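Local coordinates for protein PfhB2 (Pasteurella multocida, PDB 6U8T) that probably cleaves proteins as a clan CA cysteine protease of the YopT type, one domain of a larger Pasteurella toxin, at residues S38-V50 and F95-V107. The protein carries 1 engineered substitution. Numbering follows the deposited sequence.
Engineered in segment 38-50: S38 (natural residue Cys).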
ATOM      1  N   SER C  38      -9.198  -4.726 -11.724  1.00 13.94           N
ATOM      2  CA  SER C  38      -9.581  -3.302 -11.803  1.00 14.49           C
ATOM      3  C   SER C  38      -9.163  -2.740 -13.161  1.00 14.64           C
ATOM      4  O   SER C  38     -10.017  -2.128 -13.848  1.00 14.57           O
ATOM      5  CB  SER C  38      -9.005  -2.530 -10.635  1.00 15.17           C
ATOM      6  OG  SER C  38      -9.746  -2.894  -9.440  1.00 15.93           O
ATOM      7  N   GLU C  39      -7.918  -2.998 -13.550  1.00 14.54           N
ATOM      8  CA  GLU C  39      -7.334  -2.598 -14.851  1.00 14.75           C
ATOM      9  C   GLU C  39      -8.172  -3.202 -15.977  1.00 14.04           C
ATOM     10  O   GLU C  39      -8.663  -2.435 -16.826  1.00 15.47           O
ATOM     11  CB  GLU C  39      -5.874  -3.034 -14.960  1.00 16.81           C
ATOM     12  CG  GLU C  39      -5.239  -2.705 -16.298  1.00 19.81           C
ATOM     13  CD  GLU C  39      -4.803  -1.253 -16.475  1.00 21.77           C
ATOM     14  OE1 GLU C  39      -5.064  -0.447 -15.551  1.00 22.73           O
ATOM     15  OE2 GLU C  39      -4.198  -0.923 -17.563  1.00 24.47           O
ATOM     16  N   SER C  40      -8.377  -4.520 -15.967  1.00 12.88           N
ATOM     17  CA  SER C  40      -9.100  -5.231 -17.039  1.00 12.47           C
ATOM     18  C   SER C  40     -10.540  -4.696 -17.100  1.00 12.07           C
ATOM     19  O   SER C  40     -11.035  -4.470 -18.235  1.00 12.72           O
ATOM     20  CB  SER C  40      -9.059  -6.726 -16.832  1.00 12.81           C
ATOM     21  OG  SER C  40      -9.828  -7.396 -17.822  1.00 12.84           O
ATOM     22  N   THR C  41     -11.198  -4.468 -15.951  1.00 11.22           N
ATOM     23  CA  THR C  41     -12.605  -4.019 -15.912  1.00 10.92           C
ATOM     24  C   THR C  41     -12.715  -2.598 -16.480  1.00 10.64           C
ATOM     25  O   THR C  41     -13.608  -2.379 -17.281  1.00 10.61           O
ATOM     26  CB  THR C  41     -13.213  -4.013 -14.509  1.00 10.82           C
ATOM     27  OG1 THR C  41     -13.077  -5.306 -13.922  1.00 10.85           O
ATOM     28  CG2 THR C  41     -14.682  -3.600 -14.565  1.00 10.97           C
ATOM     29  N   CYS C  42     -11.817  -1.694 -16.081  1.00 10.06           N
ATOM     30  CA  CYS C  42     -11.782  -0.310 -16.583  1.00 10.00           C
ATOM     31  C   CYS C  42     -11.545  -0.319 -18.102  1.00 10.79           C
ATOM     32  O   CYS C  42     -12.240   0.446 -18.812  1.00 10.98           O
ATOM     33  CB  CYS C  42     -10.751   0.532 -15.841  1.00  9.43           C
ATOM     34  SG  CYS C  42     -11.299   0.967 -14.175  0.89  8.80           S
ATOM     35  N   ALA C  43     -10.641  -1.164 -18.602  1.00 11.43           N
ATOM     36  CA  ALA C  43     -10.418  -1.301 -20.053  1.00 12.40           C
ATOM     37  C   ALA C  43     -11.739  -1.671 -20.716  1.00 13.36           C
ATOM     38  O   ALA C  43     -12.098  -1.057 -21.730  1.00 14.53           O
ATOM     39  CB  ALA C  43      -9.351  -2.333 -20.354  1.00 12.65           C
ATOM     40  N   HIS C  44     -12.445  -2.668 -20.177  1.00 13.90           N
ATOM     41  CA  HIS C  44     -13.732  -3.144 -20.795  1.00 14.20           C
ATOM     42  C   HIS C  44     -14.765  -2.028 -20.741  1.00 13.55           C
ATOM     43  O   HIS C  44     -15.427  -1.823 -21.752  1.00 14.69           O
ATOM     44  CB  HIS C  44     -14.228  -4.417 -20.131  1.00 14.23           C
ATOM     45  CG  HIS C  44     -13.536  -5.644 -20.603  1.00 15.29           C
ATOM     46  ND1 HIS C  44     -12.238  -5.989 -20.205  1.00 15.23           N
ATOM     47  CD2 HIS C  44     -13.995  -6.652 -21.384  1.00 15.91           C
ATOM     48  CE1 HIS C  44     -11.927  -7.150 -20.754  1.00 15.79           C
ATOM     49  NE2 HIS C  44     -12.995  -7.560 -21.502  1.00 16.41           N
ATOM     50  N   TRP C  45     -14.899  -1.355 -19.610  1.00 12.42           N
ATOM     51  CA  TRP C  45     -15.817  -0.218 -19.425  1.00 12.58           C
ATOM     52  C   TRP C  45     -15.517   0.874 -20.480  1.00 12.84           C
ATOM     53  O   TRP C  45     -16.426   1.387 -21.086  1.00 12.07           O
ATOM     54  CB  TRP C  45     -15.679   0.321 -18.004  1.00 12.08           C
ATOM     55  CG  TRP C  45     -16.696   1.363 -17.651  1.00 12.53           C
ATOM     56  CD1 TRP C  45     -17.946   1.156 -17.140  1.00 13.03           C
ATOM     57  CD2 TRP C  45     -16.534   2.791 -17.751  1.00 12.69           C
ATOM     58  NE1 TRP C  45     -18.558   2.359 -16.897  1.00 13.41           N
ATOM     59  CE2 TRP C  45     -17.728   3.373 -17.261  1.00 12.96           C
ATOM     60  CE3 TRP C  45     -15.486   3.634 -18.180  1.00 12.57           C
ATOM     61  CZ2 TRP C  45     -17.909   4.751 -17.179  1.00 13.28           C
ATOM     62  CZ3 TRP C  45     -15.663   5.001 -18.084  1.00 12.60           C
ATOM     63  CH2 TRP C  45     -16.862   5.549 -17.609  1.00 13.03           C
ATOM     64  N   ILE C  46     -14.235   1.192 -20.688  1.00 13.15           N
ATOM     65  CA  ILE C  46     -13.853   2.250 -21.661  1.00 13.90           C
ATOM     66  C   ILE C  46     -14.289   1.798 -23.068  1.00 14.88           C
ATOM     67  O   ILE C  46     -14.976   2.574 -23.739  1.00 14.80           O
ATOM     68  CB  ILE C  46     -12.358   2.600 -21.564  1.00 13.32           C
ATOM     69  CG1 ILE C  46     -12.069   3.320 -20.258  1.00 13.04           C
ATOM     70  CG2 ILE C  46     -11.927   3.433 -22.740  1.00 13.85           C
ATOM     71  CD1 ILE C  46     -10.593   3.575 -20.025  1.00 13.52           C
ATOM     72  N   ALA C  47     -13.941   0.577 -23.472  1.00 15.77           N
ATOM     73  CA  ALA C  47     -14.325  -0.007 -24.785  1.00 17.32           C
ATOM     74  C   ALA C  47     -15.837   0.004 -24.949  1.00 18.01           C
ATOM     75  O   ALA C  47     -16.302   0.256 -26.043  1.00 20.81           O
ATOM     76  CB  ALA C  47     -13.786  -1.401 -24.965  1.00 17.46           C
ATOM     77  N   ASN C  48     -16.579  -0.276 -23.892  1.00 18.52           N
ATOM     78  CA  ASN C  48     -18.061  -0.336 -23.936  1.00 19.45           C
ATOM     79  C   ASN C  48     -18.604   1.078 -24.165  1.00 20.42           C
ATOM     80  O   ASN C  48     -19.488   1.233 -25.014  1.00 25.15           O
ATOM     81  CB  ASN C  48     -18.615  -1.006 -22.684  1.00 19.65           C
ATOM     82  CG  ASN C  48     -20.123  -1.115 -22.714  1.00 22.21           C
ATOM     83  OD1 ASN C  48     -20.625  -2.160 -23.115  1.00 24.86           O
ATOM     84  ND2 ASN C  48     -20.839  -0.075 -22.291  1.00 20.99           N
ATOM     85  N   LYS C  49     -18.086   2.089 -23.478  1.00 20.32           N
ATOM     86  CA  LYS C  49     -18.596   3.480 -23.563  1.00 21.58           C
ATOM     87  C   LYS C  49     -18.262   4.116 -24.914  1.00 24.23           C
ATOM     88  O   LYS C  49     -19.068   4.886 -25.412  1.00 29.02           O
ATOM     89  CB  LYS C  49     -18.027   4.311 -22.427  1.00 19.88           C
ATOM     90  CG  LYS C  49     -18.600   3.964 -21.072  1.00 19.38           C
ATOM     91  CD  LYS C  49     -20.084   4.127 -20.966  1.00 21.09           C
ATOM     92  CE  LYS C  49     -20.526   4.139 -19.526  1.00 22.36           C
ATOM     93  NZ  LYS C  49     -21.845   4.792 -19.410  1.00 25.66           N
ATOM     94  N   VAL C  50     -17.128   3.783 -25.492  1.00 26.76           N
ATOM     95  CA  VAL C  50     -16.613   4.416 -26.740  1.00 29.69           C
ATOM     96  C   VAL C  50     -17.284   3.722 -27.923  1.00 30.92           C
ATOM     97  O   VAL C  50     -17.653   4.409 -28.844  1.00 37.40           O
ATOM     98  CB  VAL C  50     -15.080   4.312 -26.752  1.00 28.50           C
ATOM     99  CG1 VAL C  50     -14.481   4.417 -28.138  1.00 30.77           C
ATOM    100  CG2 VAL C  50     -14.447   5.294 -25.775  1.00 27.43           C
ATOM    101  N   PHE C  95       0.832  -2.192 -18.829  1.00 28.60           N
ATOM    102  CA  PHE C  95       0.054  -1.046 -19.381  1.00 29.94           C
ATOM    103  C   PHE C  95       0.102  -1.076 -20.924  1.00 30.48           C
ATOM    104  O   PHE C  95      -0.927  -0.755 -21.560  1.00 32.06           O
ATOM    105  CB  PHE C  95       0.501   0.259 -18.713  1.00 29.30           C
ATOM    106  CG  PHE C  95       0.147   0.342 -17.249  1.00 29.47           C
ATOM    107  CD1 PHE C  95      -1.151   0.096 -16.800  1.00 27.48           C
ATOM    108  CD2 PHE C  95       1.121   0.667 -16.319  1.00 31.89           C
ATOM    109  CE1 PHE C  95      -1.469   0.196 -15.454  1.00 30.39           C
ATOM    110  CE2 PHE C  95       0.790   0.781 -14.971  1.00 35.32           C
ATOM    111  CZ  PHE C  95      -0.502   0.553 -14.538  1.00 30.84           C
ATOM    112  N   LYS C  96       1.212  -1.516 -21.518  1.00 29.40           N
ATOM    113  CA  LYS C  96       1.305  -1.677 -22.997  1.00 31.78           C
ATOM    114  C   LYS C  96       0.305  -2.750 -23.466  1.00 30.10           C
ATOM    115  O   LYS C  96      -0.296  -2.606 -24.566  1.00 30.29           O
ATOM    116  CB  LYS C  96       2.728  -2.044 -23.425  1.00 33.48           C
ATOM    117  CG  LYS C  96       2.947  -2.257 -24.916  1.00 37.20           C
ATOM    118  CD  LYS C  96       3.178  -0.996 -25.701  1.00 45.23           C
ATOM    119  CE  LYS C  96       2.003  -0.048 -25.863  1.00 49.59           C
ATOM    120  NZ  LYS C  96       1.006  -0.549 -26.842  1.00 56.74           N
ATOM    121  N   LEU C  97       0.127  -3.809 -22.678  1.00 26.87           N
ATOM    122  CA  LEU C  97      -0.760  -4.933 -23.051  1.00 26.06           C
ATOM    123  C   LEU C  97      -2.211  -4.426 -23.054  1.00 23.17           C
ATOM    124  O   LEU C  97      -2.938  -4.742 -24.019  1.00 23.50           O
ATOM    125  CB  LEU C  97      -0.509  -6.079 -22.076  1.00 26.02           C
ATOM    126  CG  LEU C  97      -1.526  -7.202 -22.040  1.00 27.71           C
ATOM    127  CD1 LEU C  97      -0.769  -8.466 -21.764  1.00 32.77           C
ATOM    128  CD2 LEU C  97      -2.566  -6.949 -20.972  1.00 26.29           C
ATOM    129  N   THR C  98      -2.615  -3.684 -22.022  1.00 20.60           N
ATOM    130  CA  THR C  98      -3.980  -3.131 -21.891  1.00 20.54           C
ATOM    131  C   THR C  98      -4.241  -2.177 -23.067  1.00 21.23           C
ATOM    132  O   THR C  98      -5.317  -2.228 -23.638  1.00 19.14           O
ATOM    133  CB  THR C  98      -4.169  -2.437 -20.537  1.00 19.58           C
ATOM    134  OG1 THR C  98      -3.874  -3.341 -19.475  1.00 20.53           O
ATOM    135  CG2 THR C  98      -5.584  -1.953 -20.356  1.00 19.21           C
ATOM    136  N   ASP C  99      -3.252  -1.355 -23.411  1.00 22.78           N
ATOM    137  CA  ASP C  99      -3.319  -0.384 -24.523  1.00 24.49           C
ATOM    138  C   ASP C  99      -3.544  -1.115 -25.843  1.00 24.66           C
ATOM    139  O   ASP C  99      -4.342  -0.609 -26.640  1.00 24.51           O
ATOM    140  CB  ASP C  99      -2.058   0.477 -24.582  1.00 27.02           C
ATOM    141  CG  ASP C  99      -2.178   1.584 -25.603  1.00 31.43           C
ATOM    142  OD1 ASP C  99      -2.976   2.489 -25.353  1.00 37.61           O
ATOM    143  OD2 ASP C  99      -1.493   1.508 -26.644  1.00 36.55           O
ATOM    144  N   ASN C 100      -2.847  -2.230 -26.076  1.00 25.18           N
ATOM    145  CA  ASN C 100      -3.001  -3.029 -27.320  1.00 26.56           C
ATOM    146  C   ASN C 100      -4.431  -3.585 -27.385  1.00 23.62           C
ATOM    147  O   ASN C 100      -5.054  -3.528 -28.473  1.00 23.22           O
ATOM    148  CB  ASN C 100      -1.999  -4.175 -27.430  1.00 30.91           C
ATOM    149  CG  ASN C 100      -0.583  -3.705 -27.682  1.00 35.36           C
ATOM    150  OD1 ASN C 100       0.336  -4.253 -27.091  1.00 51.06           O
ATOM    151  ND2 ASN C 100      -0.374  -2.724 -28.543  1.00 35.01           N
ATOM    152  N   TRP C 101      -4.934  -4.093 -26.267  1.00 21.22           N
ATOM    153  CA  TRP C 101      -6.319  -4.628 -26.161  1.00 20.62           C
ATOM    154  C   TRP C 101      -7.324  -3.521 -26.505  1.00 19.84           C
ATOM    155  O   TRP C 101      -8.241  -3.781 -27.309  1.00 20.75           O
ATOM    156  CB  TRP C 101      -6.589  -5.217 -24.772  1.00 19.57           C
ATOM    157  CG  TRP C 101      -7.915  -5.893 -24.667  1.00 19.22           C
ATOM    158  CD1 TRP C 101      -8.184  -7.195 -24.979  1.00 19.96           C
ATOM    159  CD2 TRP C 101      -9.167  -5.298 -24.278  1.00 18.23           C
ATOM    160  NE1 TRP C 101      -9.518  -7.455 -24.815  1.00 20.01           N
ATOM    161  CE2 TRP C 101     -10.145  -6.312 -24.369  1.00 18.88           C
ATOM    162  CE3 TRP C 101      -9.558  -4.024 -23.874  1.00 17.68           C
ATOM    163  CZ2 TRP C 101     -11.470  -6.109 -24.007  1.00 18.41           C
ATOM    164  CZ3 TRP C 101     -10.878  -3.809 -23.544  1.00 18.26           C
ATOM    165  CH2 TRP C 101     -11.826  -4.840 -23.625  1.00 18.62           C
ATOM    166  N   LEU C 102      -7.134  -2.326 -25.955  1.00 18.89           N
ATOM    167  CA  LEU C 102      -8.051  -1.177 -26.164  1.00 19.06           C
ATOM    168  C   LEU C 102      -8.075  -0.802 -27.648  1.00 21.30           C
ATOM    169  O   LEU C 102      -9.172  -0.555 -28.171  1.00 22.30           O
ATOM    170  CB  LEU C 102      -7.648  -0.014 -25.267  1.00 17.84           C
ATOM    171  CG  LEU C 102      -8.104  -0.154 -23.812  1.00 16.68           C
ATOM    172  CD1 LEU C 102      -7.407   0.862 -22.929  1.00 16.59           C
ATOM    173  CD2 LEU C 102      -9.616  -0.019 -23.685  1.00 16.45           C
ATOM    174  N   GLN C 103      -6.933  -0.844 -28.337  1.00 23.81           N
ATOM    175  CA  GLN C 103      -6.861  -0.480 -29.776  1.00 25.21           C
ATOM    176  C   GLN C 103      -7.513  -1.576 -30.614  1.00 25.86           C
ATOM    177  O   GLN C 103      -8.304  -1.232 -31.519  1.00 26.66           O
ATOM    178  CB  GLN C 103      -5.424  -0.149 -30.162  1.00 27.77           C
ATOM    179  CG  GLN C 103      -5.001   1.224 -29.640  1.00 28.21           C
ATOM    180  CD  GLN C 103      -3.579   1.587 -29.995  1.00 30.40           C
ATOM    181  OE1 GLN C 103      -3.243   1.830 -31.152  1.00 38.51           O
ATOM    182  NE2 GLN C 103      -2.717   1.641 -29.002  1.00 28.49           N
ATOM    183  N   GLU C 104      -7.278  -2.844 -30.265  1.00 26.97           N
ATOM    184  CA  GLU C 104      -7.988  -4.015 -30.847  1.00 28.55           C
ATOM    185  C   GLU C 104      -9.513  -3.844 -30.763  1.00 27.27           C
ATOM    186  O   GLU C 104     -10.196  -4.294 -31.655  1.00 29.21           O
ATOM    187  CB  GLU C 104      -7.507  -5.285 -30.168  1.00 30.90           C
ATOM    188  CG  GLU C 104      -6.185  -5.738 -30.713  1.00 34.98           C
ATOM    189  CD  GLU C 104      -5.654  -7.033 -30.143  1.00 37.83           C
ATOM    190  OE1 GLU C 104      -6.160  -7.462 -29.082  1.00 40.60           O
ATOM    191  OE2 GLU C 104      -4.735  -7.593 -30.780  1.00 44.98           O
ATOM    192  N   GLN C 105     -10.038  -3.211 -29.728  1.00 27.17           N
ATOM    193  CA  GLN C 105     -11.503  -3.028 -29.551  1.00 27.35           C
ATOM    194  C   GLN C 105     -11.958  -1.732 -30.217  1.00 28.19           C
ATOM    195  O   GLN C 105     -13.136  -1.417 -30.086  1.00 28.54           O
ATOM    196  CB  GLN C 105     -11.912  -2.931 -28.082  1.00 27.82           C
ATOM    197  CG  GLN C 105     -11.365  -4.041 -27.196  1.00 28.31           C
ATOM    198  CD  GLN C 105     -11.699  -5.422 -27.690  1.00 30.39           C
ATOM    199  OE1 GLN C 105     -12.858  -5.759 -27.881  1.00 29.98           O
ATOM    200  NE2 GLN C 105     -10.671  -6.242 -27.845  1.00 33.49           N
ATOM    201  N   GLY C 106     -11.055  -0.995 -30.867  1.00 27.80           N
ATOM    202  CA  GLY C 106     -11.437   0.198 -31.634  1.00 26.82           C
ATOM    203  C   GLY C 106     -11.334   1.470 -30.814  1.00 26.82           C
ATOM    204  O   GLY C 106     -11.735   2.509 -31.349  1.00 29.06           O
ATOM    205  N   VAL C 107     -10.768   1.422 -29.606  1.00 24.39           N
ATOM    206  CA  VAL C 107     -10.530   2.624 -28.751  1.00 23.16           C
ATOM    207  C   VAL C 107      -9.253   3.312 -29.238  1.00 23.00           C
ATOM    208  O   VAL C 107      -8.242   2.612 -29.452  1.00 25.17           O
ATOM    209  CB  VAL C 107     -10.402   2.258 -27.258  1.00 21.82           C
ATOM    210  CG1 VAL C 107     -10.175   3.498 -26.419  1.00 20.39           C
ATOM    211  CG2 VAL C 107     -11.620   1.492 -26.760  1.00 20.95           C
TER
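The 38-50 part of helix 20-51, which carries E39, A43 and A47, runs nearly parallel to the 95-104 part of helix 91-104, which carries T98 and W101, with segment axes 10.1 Å apart at 23°. W101 lies against the small side chains of A43 and A47, its CZ3 3.8 Å from A43 CB, and L102 CD2 comes within 3.3 Å of A43 O. With CG anti to the backbone N (chi1 -174°), W101 sends CH2 over the centre of one H44 imidazole face, the planes tilted by 36°, while Q105 CG lies over the rim of one indole face. The imidazole is fixed in rotation by its bond from ND1 to S40 O (2.8 Å), close to the ring plane, and by a hydrogen bond between NE2 and S77 OG. Further along, V107 CG2 reaches A47 CA at 3.7 Å, entering just after the Schellman turn at G106. At the other end, T98 OG1 donates to the anti lone pair of E39 OE2 (3.1 Å), an oxygen also salt-bridged to K151; E39 OE1 is hydrogen-bonded to T162 OG1 of the second subunit, and the carboxylate meets the edge of F95. In this near-parallel helix packing of the YopT-like domain, helix 72-87 touches E39, H44 and T98, and strand 147-155 touches I46, T98 and L102.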